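Local coordinates for protein lectin (Cicer arietinum, PDB 3S18) that agglutinates red blood cells as a chickpea seed albumin with a hemopexin fold, probably by recognising complex sugars, at residues V27-A32 with W217-G222; A122-T127 with D174-S179; D138-I143 with L150-S155; F161-G166 with S202-M207. All coordinates share one frame; numbering follows the deposited sequence.

Interaction 1: residues V27-A32 with W217-G222; sequences VLLDYA and WPSLRG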
loop_
_atom_site.group_PDB
_atom_site.type_symbol
_atom_site.label_atom_id
_atom_site.label_comp_id
_atom_site.label_asym_id
_atom_site.label_seq_id
_atom_site.Cartn_x
_atom_site.Cartn_y
_atom_site.Cartn_z
ATOM N N VAL A 27 6.998 20.501 -1.065
ATOM C CA VAL A 27 7.445 21.843 -0.710
ATOM C C VAL A 27 6.325 22.538 0.040
ATOM O O VAL A 27 5.147 22.319 -0.238
ATOM C CB VAL A 27 7.872 22.719 -1.947
ATOM C CG1 VAL A 27 9.035 22.100 -2.702
ATOM C CG2 VAL A 27 6.724 22.967 -2.887
ATOM N N LEU A 28 6.685 23.355 1.011
ATOM C CA LEU A 28 5.716 24.227 1.652
ATOM C C LEU A 28 5.898 25.626 1.089
ATOM O O LEU A 28 6.989 26.198 1.144
ATOM C CB LEU A 28 5.887 24.220 3.169
ATOM C CG LEU A 28 5.191 25.333 3.972
ATOM C CD1 LEU A 28 3.668 25.302 3.800
ATOM C CD2 LEU A 28 5.583 25.256 5.454
ATOM N N LEU A 29 4.820 26.171 0.550
ATOM C CA LEU A 29 4.869 27.427 -0.185
ATOM C C LEU A 29 4.035 28.509 0.488
ATOM O O LEU A 29 2.955 28.232 1.009
ATOM C CB LEU A 29 4.322 27.186 -1.599
ATOM C CG LEU A 29 4.906 27.971 -2.770
ATOM C CD1 LEU A 29 6.321 27.500 -3.062
ATOM C CD2 LEU A 29 4.049 27.803 -3.988
ATOM N N ASP A 30 4.548 29.735 0.502
ATOM C CA ASP A 30 3.675 30.887 0.632
ATOM C C ASP A 30 3.335 31.270 -0.800
ATOM O O ASP A 30 4.165 31.824 -1.509
ATOM C CB ASP A 30 4.352 32.048 1.350
ATOM C CG ASP A 30 3.445 33.264 1.463
ATOM O OD1 ASP A 30 2.553 33.462 0.605
ATOM O OD2 ASP A 30 3.618 34.029 2.421
ATOM N N TYR A 31 2.123 30.949 -1.231
ATOM C CA TYR A 31 1.763 31.102 -2.629
ATOM C C TYR A 31 1.222 32.488 -2.945
ATOM O O TYR A 31 0.864 32.763 -4.086
ATOM C CB TYR A 31 0.787 30.009 -3.068
ATOM C CG TYR A 31 -0.553 30.020 -2.363
ATOM C CD1 TYR A 31 -0.739 29.347 -1.155
ATOM C CD2 TYR A 31 -1.645 30.679 -2.919
ATOM C CE1 TYR A 31 -1.971 29.344 -0.517
ATOM C CE2 TYR A 31 -2.886 30.679 -2.288
ATOM C CZ TYR A 31 -3.042 30.017 -1.091
ATOM O OH TYR A 31 -4.269 30.028 -0.474
ATOM N N ALA A 32 1.164 33.343 -1.925
ATOM C CA ALA A 32 0.776 34.747 -2.072
ATOM C C ALA A 32 -0.170 34.990 -3.258
ATOM O O ALA A 32 0.271 35.387 -4.338
ATOM C CB ALA A 32 2.024 35.637 -2.163
ATOM N N TRP A 217 4.455 31.502 -10.966
ATOM C CA TRP A 217 4.960 30.976 -9.699
ATOM C C TRP A 217 6.494 30.927 -9.753
ATOM O O TRP A 217 7.078 29.841 -9.764
ATOM C CB TRP A 217 4.407 29.567 -9.437
ATOM C CG TRP A 217 2.896 29.451 -9.475
ATOM C CD1 TRP A 217 2.080 29.625 -10.563
ATOM C CD2 TRP A 217 2.035 29.106 -8.383
ATOM N NE1 TRP A 217 0.767 29.433 -10.209
ATOM C CE2 TRP A 217 0.710 29.107 -8.879
ATOM C CE3 TRP A 217 2.252 28.805 -7.034
ATOM C CZ2 TRP A 217 -0.396 28.818 -8.069
ATOM C CZ3 TRP A 217 1.152 28.511 -6.231
ATOM C CH2 TRP A 217 -0.154 28.522 -6.753
ATOM N N PRO A 218 7.157 32.104 -9.778
ATOM C CA PRO A 218 8.611 32.124 -9.938
ATOM C C PRO A 218 9.331 31.265 -8.905
ATOM O O PRO A 218 10.341 30.653 -9.227
ATOM C CB PRO A 218 8.967 33.610 -9.757
ATOM C CG PRO A 218 7.793 34.203 -9.043
ATOM C CD PRO A 218 6.623 33.464 -9.585
ATOM N N SER A 219 8.788 31.199 -7.689
ATOM C CA SER A 219 9.362 30.401 -6.608
ATOM C C SER A 219 9.576 28.931 -6.984
ATOM O O SER A 219 10.385 28.242 -6.370
ATOM C CB SER A 219 8.475 30.484 -5.360
ATOM O OG SER A 219 7.277 29.741 -5.527
ATOM N N LEU A 220 8.842 28.460 -7.987
ATOM C CA LEU A 220 8.934 27.068 -8.411
ATOM C C LEU A 220 9.988 26.799 -9.496
ATOM O O LEU A 220 10.140 25.660 -9.928
ATOM C CB LEU A 220 7.553 26.538 -8.825
ATOM C CG LEU A 220 6.551 26.349 -7.669
ATOM C CD1 LEU A 220 5.166 25.977 -8.168
ATOM C CD2 LEU A 220 7.029 25.311 -6.671
ATOM N N ARG A 221 10.729 27.837 -9.904
ATOM C CA ARG A 221 11.688 27.725 -11.025
ATOM C C ARG A 221 12.670 26.539 -10.922
ATOM O O ARG A 221 12.701 25.677 -11.809
ATOM C CB ARG A 221 12.453 29.040 -11.271
ATOM C CG ARG A 221 13.121 29.122 -12.658
ATOM C CD ARG A 221 14.609 29.462 -12.547
ATOM N NE ARG A 221 14.892 30.900 -12.599
ATOM C CZ ARG A 221 16.011 31.472 -12.138
ATOM N NH1 ARG A 221 16.963 30.735 -11.564
ATOM N NH2 ARG A 221 16.178 32.790 -12.238
ATOM N N GLY A 222 13.453 26.486 -9.851
ATOM C CA GLY A 222 14.432 25.408 -9.701
ATOM C C GLY A 222 13.888 24.100 -9.151
ATOM O O GLY A 222 14.661 23.219 -8.749
#
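Leu-29 and Trp-217 meet where the first and last blades of the four-bladed hemopexin-type propeller come together: Leu-29 lies on strand 25-30, and Trp-217 stands just before the short 3-10 turn 218-220 that follows helix 213-216. The indole is approached at its benzo edge and nearly in its plane by Leu-29 CD2, which stands 3.7 Å from Trp-217 CE3. Beside this methyl, Tyr-31 CB reaches to 3.5 Å from Trp-217 CZ3, so two aliphatic carbons border the same end of the ring. With CG of Trp-217 anti to its own carbonyl carbon (chi1 -55°), the indole is swung back from the turn to meet them.

The other methyl of Leu-29 serves the next residues of the turn. Leu-29 CD1 lies 3.5 Å from Ser-219 OG and 4.3 Å from Leu-220 CD2, and Val-27 CG2 extends this aliphatic row to Leu-220 CD2 at 4.5 Å. A leucine suits position 29 because its two methyls serve separate neighbours, CD2 the indole and CD1 the turn. The turn itself is tied by Leu-220 N to Trp-217 O, 2.9 Å.

The polar groups look elsewhere. Ser-219 OG is hydrogen-bonded to Asp-38, and Tyr-31 sends its ring away so that OH meets the backbone N of His-180. Trp-217 packs edge-to-face with Tyr-186, Phe-188 and Tyr-193 of the last blade. The junction between the two segments therefore rests on shape and exclusion of water, with directional bonds made to residues beyond it.

Interaction 2: residues A122-T127 with D174-S179; sequences AAFRST and DSAFAS. With CA (calcium ion), chain D.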
loop_
_atom_site.group_PDB
_atom_site.type_symbol
_atom_site.label_atom_id
_atom_site.label_comp_id
_atom_site.label_asym_id
_atom_site.label_seq_id
_atom_site.Cartn_x
_atom_site.Cartn_y
_atom_site.Cartn_z
ATOM N N ALA A 122 -6.958 14.243 -8.305
ATOM C CA ALA A 122 -6.847 15.535 -7.622
ATOM C C ALA A 122 -8.108 15.736 -6.844
ATOM O O ALA A 122 -9.109 15.020 -7.071
ATOM C CB ALA A 122 -6.698 16.678 -8.630
ATOM N N ALA A 123 -8.060 16.694 -5.921
ATOM C CA ALA A 123 -9.213 17.042 -5.110
ATOM C C ALA A 123 -9.034 18.439 -4.551
ATOM O O ALA A 123 -7.909 18.916 -4.382
ATOM C CB ALA A 123 -9.389 16.043 -3.963
ATOM N N PHE A 124 -10.136 19.114 -4.262
ATOM C CA PHE A 124 -10.035 20.308 -3.421
ATOM C C PHE A 124 -11.223 20.468 -2.496
ATOM O O PHE A 124 -12.324 19.993 -2.796
ATOM C CB PHE A 124 -9.708 21.574 -4.240
ATOM C CG PHE A 124 -10.826 22.052 -5.127
ATOM C CD1 PHE A 124 -10.923 21.613 -6.449
ATOM C CD2 PHE A 124 -11.780 22.960 -4.643
ATOM C CE1 PHE A 124 -11.968 22.064 -7.275
ATOM C CE2 PHE A 124 -12.804 23.416 -5.449
ATOM C CZ PHE A 124 -12.904 22.971 -6.777
ATOM N N ARG A 125 -10.973 21.145 -1.371
ATOM C CA ARG A 125 -11.957 21.436 -0.346
ATOM C C ARG A 125 -12.874 22.585 -0.756
ATOM O O ARG A 125 -12.408 23.691 -1.050
ATOM C CB ARG A 125 -11.245 21.794 0.969
ATOM C CG ARG A 125 -12.185 22.198 2.142
ATOM C CD ARG A 125 -12.788 20.962 2.835
ATOM N NE ARG A 125 -13.263 21.250 4.185
ATOM C CZ ARG A 125 -14.470 21.739 4.478
ATOM N NH1 ARG A 125 -15.341 22.000 3.518
ATOM N NH2 ARG A 125 -14.805 21.973 5.738
ATOM N N SER A 126 -14.179 22.315 -0.746
ATOM C CA SER A 126 -15.183 23.353 -0.943
ATOM C C SER A 126 -15.343 24.308 0.256
ATOM O O SER A 126 -14.961 23.992 1.384
ATOM C CB SER A 126 -16.532 22.698 -1.275
ATOM O OG SER A 126 -17.547 23.676 -1.367
ATOM N N THR A 127 -15.942 25.467 0.008
ATOM C CA THR A 127 -16.311 26.414 1.073
ATOM C C THR A 127 -17.623 26.021 1.769
ATOM O O THR A 127 -17.995 26.604 2.788
ATOM C CB THR A 127 -16.540 27.805 0.491
ATOM O OG1 THR A 127 -17.414 27.688 -0.644
ATOM C CG2 THR A 127 -15.230 28.439 0.049
ATOM N N ASP A 174 -4.127 17.068 -12.803
ATOM C CA ASP A 174 -3.098 16.346 -12.061
ATOM C C ASP A 174 -3.091 16.646 -10.562
ATOM O O ASP A 174 -2.736 15.796 -9.756
ATOM C CB ASP A 174 -1.707 16.607 -12.666
ATOM C CG ASP A 174 -1.466 15.835 -13.956
ATOM O OD1 ASP A 174 -2.244 14.889 -14.198
ATOM O OD2 ASP A 174 -0.498 16.160 -14.728
ATOM N N SER A 175 -3.464 17.863 -10.192
ATOM C CA SER A 175 -3.513 18.237 -8.779
ATOM C C SER A 175 -4.302 19.505 -8.623
ATOM O O SER A 175 -4.557 20.179 -9.608
ATOM C CB SER A 175 -2.128 18.439 -8.215
ATOM O OG SER A 175 -1.433 19.361 -9.028
ATOM N N ALA A 176 -4.680 19.812 -7.381
ATOM C CA ALA A 176 -5.484 20.991 -7.059
ATOM C C ALA A 176 -5.425 21.293 -5.573
ATOM O O ALA A 176 -5.139 20.402 -4.753
ATOM C CB ALA A 176 -6.955 20.780 -7.481
ATOM N N PHE A 177 -5.703 22.545 -5.237
ATOM C CA PHE A 177 -6.048 22.938 -3.868
ATOM C C PHE A 177 -6.937 24.195 -3.842
ATOM O O PHE A 177 -6.908 24.989 -4.775
ATOM C CB PHE A 177 -4.798 23.110 -2.993
ATOM C CG PHE A 177 -3.912 24.277 -3.375
ATOM C CD1 PHE A 177 -2.937 24.138 -4.356
ATOM C CD2 PHE A 177 -4.019 25.489 -2.718
ATOM C CE1 PHE A 177 -2.089 25.197 -4.694
ATOM C CE2 PHE A 177 -3.186 26.563 -3.054
ATOM C CZ PHE A 177 -2.216 26.414 -4.044
ATOM N N ALA A 178 -7.739 24.338 -2.789
ATOM C CA ALA A 178 -8.545 25.547 -2.565
ATOM C C ALA A 178 -7.673 26.697 -2.087
ATOM O O ALA A 178 -6.725 26.508 -1.319
ATOM C CB ALA A 178 -9.645 25.284 -1.551
ATOM N N SER A 179 -7.998 27.898 -2.542
ATOM C CA SER A 179 -7.300 29.076 -2.074
ATOM C C SER A 179 -7.854 29.526 -0.714
ATOM O O SER A 179 -8.948 29.117 -0.307
ATOM C CB SER A 179 -7.435 30.203 -3.092
ATOM O OG SER A 179 -6.896 31.397 -2.554
HETATM CA CA CA D . -2.391 13.587 -8.830
HETATM O O HOH W 1 -2.310 12.862 -10.944
HETATM O O HOH W 2 -2.778 11.247 -9.006
#
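Ala-122 to Arg-125 and Ser-175 to Ala-178 run side by side as parallel strands, 2° between their directions and 5.1 Å between their axes at the closest, yet they belong to different sheets and share no backbone hydrogen bonds. The Ala-123 carbonyl points at Ala-176 O, 3.2 Å from Ala-123 O, and meets it from the side, probably a mildly unfavourable meeting of two acceptors.

Small side chains make this closeness possible. Ala-122 CB rests on the opposing backbone, 3.5 Å from Ser-175 CA, and Ala-178 CB comes as near as 3.2 Å to Arg-125 O, a lone methyl letting the strand lie this close to the neighbouring carbonyl. Phe-124 joins in through its first carbon: CB lies 3.7 Å from Ala-178 N, while CG, wedged between the backbone N and carbonyl carbon (chi1 70°), carries the ring off to an edge-to-face meeting with Phe-198. On its way the ring passes Ala-176 CB, 4.2 Å from Phe-124 CD1.

At one end Asp-174 gives its carbonyl O to the calcium ion at 2.4 Å, with two waters and the carbonyls of Asn-7, Asp-65 and Asp-121 also bound. Asp-174 and Ser-175 together face Phe-188 in a classic beta bulge at this end of the strand.

These are the innermost strands of two adjoining propeller blades. Strand 131-136 pairs with the first and strand 184-189 with the second; Ala-123 turns to strand 66-69, and Phe-177 and Ala-178 touch strand 6-11, so all four blades gather round the central channel.

Interaction 3: residues D138-I143 with L150-S155; sequences DKYARI and LVQNKS. With SO4 (sulfate ion), chain C.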
loop_
_atom_site.group_PDB
_atom_site.type_symbol
_atom_site.label_atom_id
_atom_site.label_comp_id
_atom_site.label_asym_id
_atom_site.label_seq_id
_atom_site.Cartn_x
_atom_site.Cartn_y
_atom_site.Cartn_z
ATOM N N ASP A 138 -11.848 12.151 -16.800
ATOM C CA ASP A 138 -12.730 13.254 -17.193
ATOM C C ASP A 138 -13.985 13.406 -16.304
ATOM O O ASP A 138 -14.946 14.073 -16.703
ATOM C CB ASP A 138 -13.142 13.105 -18.662
ATOM C CG ASP A 138 -13.849 11.794 -18.940
ATOM O OD1 ASP A 138 -13.972 10.947 -18.019
ATOM O OD2 ASP A 138 -14.273 11.598 -20.086
ATOM N N LYS A 139 -13.952 12.809 -15.110
ATOM C CA LYS A 139 -15.081 12.801 -14.188
ATOM C C LYS A 139 -14.768 13.537 -12.900
ATOM O O LYS A 139 -13.592 13.692 -12.496
ATOM C CB LYS A 139 -15.474 11.360 -13.811
ATOM C CG LYS A 139 -15.801 10.432 -14.977
ATOM C CD LYS A 139 -17.116 10.832 -15.636
ATOM C CE LYS A 139 -17.337 10.057 -16.921
ATOM N NZ LYS A 139 -17.800 10.989 -17.975
ATOM N N TYR A 140 -15.830 13.975 -12.237
ATOM C CA TYR A 140 -15.682 14.489 -10.888
ATOM C C TYR A 140 -16.778 13.983 -9.957
ATOM O O TYR A 140 -17.901 13.716 -10.374
ATOM C CB TYR A 140 -15.573 16.030 -10.869
ATOM C CG TYR A 140 -16.891 16.776 -10.879
ATOM C CD1 TYR A 140 -17.691 16.822 -12.028
ATOM C CD2 TYR A 140 -17.333 17.459 -9.746
ATOM C CE1 TYR A 140 -18.904 17.521 -12.030
ATOM C CE2 TYR A 140 -18.536 18.160 -9.748
ATOM C CZ TYR A 140 -19.312 18.183 -10.889
ATOM O OH TYR A 140 -20.521 18.844 -10.866
ATOM N N ALA A 141 -16.421 13.890 -8.683
ATOM C CA ALA A 141 -17.364 13.602 -7.626
ATOM C C ALA A 141 -17.407 14.756 -6.636
ATOM O O ALA A 141 -16.454 15.513 -6.497
ATOM C CB ALA A 141 -16.990 12.313 -6.919
ATOM N N ARG A 142 -18.536 14.865 -5.950
ATOM C CA ARG A 142 -18.760 15.860 -4.938
ATOM C C ARG A 142 -19.242 15.082 -3.720
ATOM O O ARG A 142 -20.278 14.408 -3.784
ATOM C CB ARG A 142 -19.852 16.809 -5.419
ATOM C CG ARG A 142 -20.187 17.939 -4.461
ATOM C CD ARG A 142 -21.453 18.605 -4.948
ATOM N NE ARG A 142 -21.888 19.622 -4.009
ATOM C CZ ARG A 142 -22.993 20.352 -4.144
ATOM N NH1 ARG A 142 -23.791 20.185 -5.196
ATOM N NH2 ARG A 142 -23.287 21.253 -3.226
ATOM N N ILE A 143 -18.476 15.147 -2.631
ATOM C CA ILE A 143 -18.775 14.335 -1.442
ATOM C C ILE A 143 -18.859 15.186 -0.184
ATOM O O ILE A 143 -18.484 16.361 -0.196
ATOM C CB ILE A 143 -17.735 13.198 -1.212
ATOM C CG1 ILE A 143 -16.412 13.760 -0.665
ATOM C CG2 ILE A 143 -17.544 12.353 -2.499
ATOM C CD1 ILE A 143 -15.436 12.697 -0.120
ATOM N N LEU A 150 -21.984 10.520 -1.141
ATOM C CA LEU A 150 -21.913 11.177 -2.424
ATOM C C LEU A 150 -23.110 12.109 -2.491
ATOM O O LEU A 150 -24.235 11.655 -2.333
ATOM C CB LEU A 150 -21.978 10.102 -3.513
ATOM C CG LEU A 150 -21.378 10.252 -4.903
ATOM C CD1 LEU A 150 -19.912 10.630 -4.906
ATOM C CD2 LEU A 150 -21.609 8.936 -5.654
ATOM N N VAL A 151 -22.864 13.412 -2.667
ATOM C CA VAL A 151 -23.940 14.413 -2.764
ATOM C C VAL A 151 -24.782 14.295 -4.052
ATOM O O VAL A 151 -25.997 14.522 -4.036
ATOM C CB VAL A 151 -23.395 15.858 -2.606
ATOM C CG1 VAL A 151 -24.528 16.896 -2.796
ATOM C CG2 VAL A 151 -22.714 16.038 -1.217
ATOM N N GLN A 152 -24.136 13.936 -5.161
ATOM C CA GLN A 152 -24.815 13.836 -6.456
ATOM C C GLN A 152 -24.166 12.751 -7.324
ATOM O O GLN A 152 -23.116 12.221 -6.972
ATOM C CB GLN A 152 -24.713 15.187 -7.155
ATOM C CG GLN A 152 -23.262 15.595 -7.391
ATOM C CD GLN A 152 -23.119 17.052 -7.723
ATOM O OE1 GLN A 152 -23.924 17.888 -7.291
ATOM N NE2 GLN A 152 -22.076 17.380 -8.486
ATOM N N ASN A 153 -24.779 12.424 -8.460
ATOM C CA ASN A 153 -24.174 11.481 -9.407
ATOM C C ASN A 153 -22.799 11.972 -9.872
ATOM O O ASN A 153 -22.578 13.171 -10.047
ATOM C CB ASN A 153 -25.050 11.291 -10.652
ATOM C CG ASN A 153 -26.335 10.537 -10.379
ATOM O OD1 ASN A 153 -26.438 9.732 -9.441
ATOM N ND2 ASN A 153 -27.338 10.791 -11.217
ATOM N N LYS A 154 -21.877 11.043 -10.083
ATOM C CA LYS A 154 -20.602 11.400 -10.670
ATOM C C LYS A 154 -20.882 11.844 -12.097
ATOM O O LYS A 154 -21.706 11.253 -12.784
ATOM C CB LYS A 154 -19.650 10.210 -10.639
ATOM C CG LYS A 154 -19.115 9.916 -9.222
ATOM C CD LYS A 154 -18.487 8.557 -9.191
ATOM C CE LYS A 154 -19.197 7.657 -8.247
ATOM N NZ LYS A 154 -18.726 7.924 -6.840
ATOM N N SER A 155 -20.241 12.919 -12.522
ATOM C CA SER A 155 -20.457 13.352 -13.877
ATOM C C SER A 155 -19.211 13.980 -14.472
ATOM O O SER A 155 -18.160 14.064 -13.839
ATOM C CB SER A 155 -21.692 14.267 -13.996
ATOM O OG SER A 155 -21.473 15.503 -13.348
HETATM S S SO4 C . -20.968 21.616 -8.589
HETATM O O1 SO4 C . -19.622 22.024 -8.950
HETATM O O2 SO4 C . -21.235 22.010 -7.230
HETATM O O3 SO4 C . -21.788 22.317 -9.554
HETATM O O4 SO4 C . -21.209 20.200 -8.831
HETATM O O HOH W 3 -20.530 15.021 -9.643
#
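Arg-142 and Gln-152 cross at about a right angle, their guanidinium and amide planes 88° apart. Arg-142 NH1 donates to Gln-152 OE1 at 3.1 Å; the acceptor lies in the guanidinium plane, but the donor stands 42° out of the amide's carbonyl plane. Val-151 CG1 sits over one guanidinium face and O2 of a sulfate, probably from the crystallisation liquor, over the other. The amide's second end, Gln-152 NE2, gives a hydrogen bond to sulfate O4 (3.0 Å); Tyr-140 OH also donates to O4 (2.5 Å, a length not to be pressed). An amide suits this place by accepting from the arginine while donating to the anion.

Over one face of the Tyr-140 ring a water joins Gln-152 NE2 to the carbonyls of Tyr-140 and Asn-153. The backbones hold by Tyr-140 N to Ser-155 O (2.8 Å), the longer return bond from Ser-155 N to Tyr-140 O (3.3 Å), and Val-151 N to Arg-142 O (3.0 Å), with a register shift of two residues between. On the face away from the sulfate, Leu-150 CD1 touches both Ile-143 CG2 and Ala-141 CB.

This outer hairpin edges its blade. Strand 131-136 flanks it, sending Glu-131 to Arg-142 NE and Tyr-133 OH to the sulfate.

Interaction 4: residues F161-G166 with S202-M207; sequences FPCLRG and STNDIM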
loop_
_atom_site.group_PDB
_atom_site.type_symbol
_atom_site.label_atom_id
_atom_site.label_comp_id
_atom_site.label_asym_id
_atom_site.label_seq_id
_atom_site.Cartn_x
_atom_site.Cartn_y
_atom_site.Cartn_z
ATOM N N PHE A 161 -18.215 22.132 -14.247
ATOM C CA PHE A 161 -17.303 23.250 -14.416
ATOM C C PHE A 161 -17.298 23.729 -15.882
ATOM O O PHE A 161 -16.331 23.483 -16.614
ATOM C CB PHE A 161 -15.897 22.862 -13.941
ATOM C CG PHE A 161 -15.822 22.532 -12.472
ATOM C CD1 PHE A 161 -15.558 23.524 -11.538
ATOM C CD2 PHE A 161 -16.005 21.219 -12.027
ATOM C CE1 PHE A 161 -15.491 23.221 -10.168
ATOM C CE2 PHE A 161 -15.944 20.902 -10.670
ATOM C CZ PHE A 161 -15.685 21.898 -9.734
ATOM N N PRO A 162 -18.395 24.388 -16.323
ATOM C CA PRO A 162 -18.479 24.806 -17.733
ATOM C C PRO A 162 -17.295 25.646 -18.239
ATOM O O PRO A 162 -17.003 25.595 -19.432
ATOM C CB PRO A 162 -19.799 25.596 -17.815
ATOM C CG PRO A 162 -20.402 25.591 -16.427
ATOM C CD PRO A 162 -19.677 24.564 -15.614
ATOM N N CYS A 163 -16.609 26.368 -17.344
ATOM C CA CYS A 163 -15.479 27.255 -17.714
ATOM C C CYS A 163 -14.235 26.524 -18.237
ATOM O O CYS A 163 -13.363 27.142 -18.845
ATOM C CB CYS A 163 -15.089 28.196 -16.556
ATOM S SG CYS A 163 -14.412 27.375 -15.063
ATOM N N LEU A 164 -14.164 25.214 -18.002
ATOM C CA LEU A 164 -13.036 24.415 -18.470
ATOM C C LEU A 164 -13.264 23.774 -19.842
ATOM O O LEU A 164 -12.369 23.112 -20.361
ATOM C CB LEU A 164 -12.649 23.340 -17.436
ATOM C CG LEU A 164 -12.325 23.744 -15.991
ATOM C CD1 LEU A 164 -12.077 22.516 -15.143
ATOM C CD2 LEU A 164 -11.152 24.696 -15.909
ATOM N N ARG A 165 -14.454 23.957 -20.415
ATOM C CA ARG A 165 -14.752 23.502 -21.777
ATOM C C ARG A 165 -13.790 24.139 -22.782
ATOM O O ARG A 165 -13.640 25.365 -22.830
ATOM C CB ARG A 165 -16.198 23.837 -22.174
ATOM C CG ARG A 165 -17.267 23.043 -21.424
ATOM C CD ARG A 165 -18.709 23.385 -21.867
ATOM N NE ARG A 165 -19.050 24.791 -21.620
ATOM C CZ ARG A 165 -20.284 25.295 -21.629
ATOM N NH1 ARG A 165 -21.337 24.516 -21.868
ATOM N NH2 ARG A 165 -20.463 26.592 -21.394
ATOM N N GLY A 166 -13.132 23.294 -23.566
ATOM C CA GLY A 166 -12.173 23.752 -24.567
ATOM C C GLY A 166 -10.750 23.957 -24.079
ATOM O O GLY A 166 -9.890 24.392 -24.854
ATOM N N SER A 202 -23.939 26.113 -9.895
ATOM C CA SER A 202 -23.305 26.199 -11.244
ATOM C C SER A 202 -23.113 27.630 -11.798
ATOM O O SER A 202 -23.586 28.607 -11.206
ATOM C CB SER A 202 -24.038 25.325 -12.278
ATOM O OG SER A 202 -23.260 25.170 -13.458
ATOM N N THR A 203 -22.434 27.719 -12.950
ATOM C CA THR A 203 -22.006 28.984 -13.612
ATOM C C THR A 203 -20.835 29.704 -12.898
ATOM O O THR A 203 -21.019 30.339 -11.850
ATOM C CB THR A 203 -23.181 29.991 -13.948
ATOM O OG1 THR A 203 -23.535 30.756 -12.786
ATOM C CG2 THR A 203 -24.419 29.268 -14.512
ATOM N N ASN A 204 -19.645 29.609 -13.504
ATOM C CA ASN A 204 -18.383 30.100 -12.929
ATOM C C ASN A 204 -17.432 30.723 -13.978
ATOM O O ASN A 204 -17.877 31.061 -15.082
ATOM C CB ASN A 204 -17.695 28.954 -12.179
ATOM C CG ASN A 204 -17.174 27.850 -13.110
ATOM O OD1 ASN A 204 -17.660 27.663 -14.233
ATOM N ND2 ASN A 204 -16.177 27.114 -12.634
ATOM N N ASP A 205 -16.142 30.878 -13.639
ATOM C CA ASP A 205 -15.125 31.441 -14.572
ATOM C C ASP A 205 -13.643 31.222 -14.198
ATOM O O ASP A 205 -13.302 31.072 -13.023
ATOM C CB ASP A 205 -15.371 32.940 -14.822
ATOM C CG ASP A 205 -15.027 33.809 -13.618
ATOM O OD1 ASP A 205 -15.967 34.274 -12.933
ATOM O OD2 ASP A 205 -13.822 34.033 -13.360
ATOM N N ILE A 206 -12.775 31.224 -15.215
ATOM C CA ILE A 206 -11.317 31.192 -15.025
ATOM C C ILE A 206 -10.786 32.625 -14.968
ATOM O O ILE A 206 -10.947 33.392 -15.925
ATOM C CB ILE A 206 -10.562 30.448 -16.176
ATOM C CG1 ILE A 206 -11.085 29.026 -16.389
ATOM C CG2 ILE A 206 -9.060 30.399 -15.891
ATOM C CD1 ILE A 206 -10.462 28.326 -17.593
ATOM N N MET A 207 -10.149 32.982 -13.852
ATOM C CA MET A 207 -9.519 34.297 -13.732
ATOM C C MET A 207 -8.124 34.334 -14.380
ATOM O O MET A 207 -7.113 33.978 -13.755
ATOM C CB MET A 207 -9.497 34.801 -12.275
ATOM C CG MET A 207 -9.046 36.276 -12.127
ATOM S SD MET A 207 -9.882 37.450 -13.242
ATOM C CE MET A 207 -8.665 38.770 -13.379
#
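Cys-163 and Asn-204 both place their first side-chain group between backbone N and carbonyl carbon (chi1 65° and 69°), and these turns bring the sulfur obliquely up to the oxygen and nitrogen end of the amide. Cys-163 SG is modelled 3.4 Å from Asn-204 OD1 and 3.0 Å from Asn-204 ND2, the latter a doubtfully short distance. The amide has two further neighbours: OD1 is 3.9 Å from Pro-162 CD, and ND2 sits at the edge of the Phe-161 ring, 3.8 Å from CD1, with ring and amide planes 55° apart.

Further along, Ile-206 packs on the turn's backbone and on its apolar side chains. Its CD1 end reaches 3.4 Å from Cys-163 O and 4.1 Å from Leu-164 CD2, the Ile-206 and Leu-164 side chains crossing at about a right angle, while Ile-206 CG1 lies 3.9 Å from Cys-163 SG. Isoleucine suits the strand here: its CG1-CD1 arm, with CG1 anti to the carbonyl carbon, extends to the turn.

The Phe-161 to Leu-164 turn is closed by Leu-164 N to Phe-161 O. Following helix 157-160, it lies against the outer strand 205-212 of the next sheet: plain packing between consecutive blades at the rim of a beta-propeller.

Overall arrangement
The four contacts trace the propeller from its axis to its rim. Interaction 2 lies about 5 Å from the chain's centre and supplies a calcium ligand. Interaction 1, centred about 17 Å from it, touches it through Trp-217 CH2, 4.0 Å from Phe-177 CZ. Interaction 4 reaches it from another side, Phe-161 CZ lying 4.2 Å from Phe-124 CZ. Phe-161 also packs on Tyr-140 of interaction 3, CE2 to CD2 3.8 Å, and comes within about 4 Å of the sulfate there. Interactions 1 and 3 lie on opposite sides of the centre, 31 Å apart between centres. Interactions 2 and 4 both join the third blade to the fourth, whereas interaction 1 joins the fourth to the first.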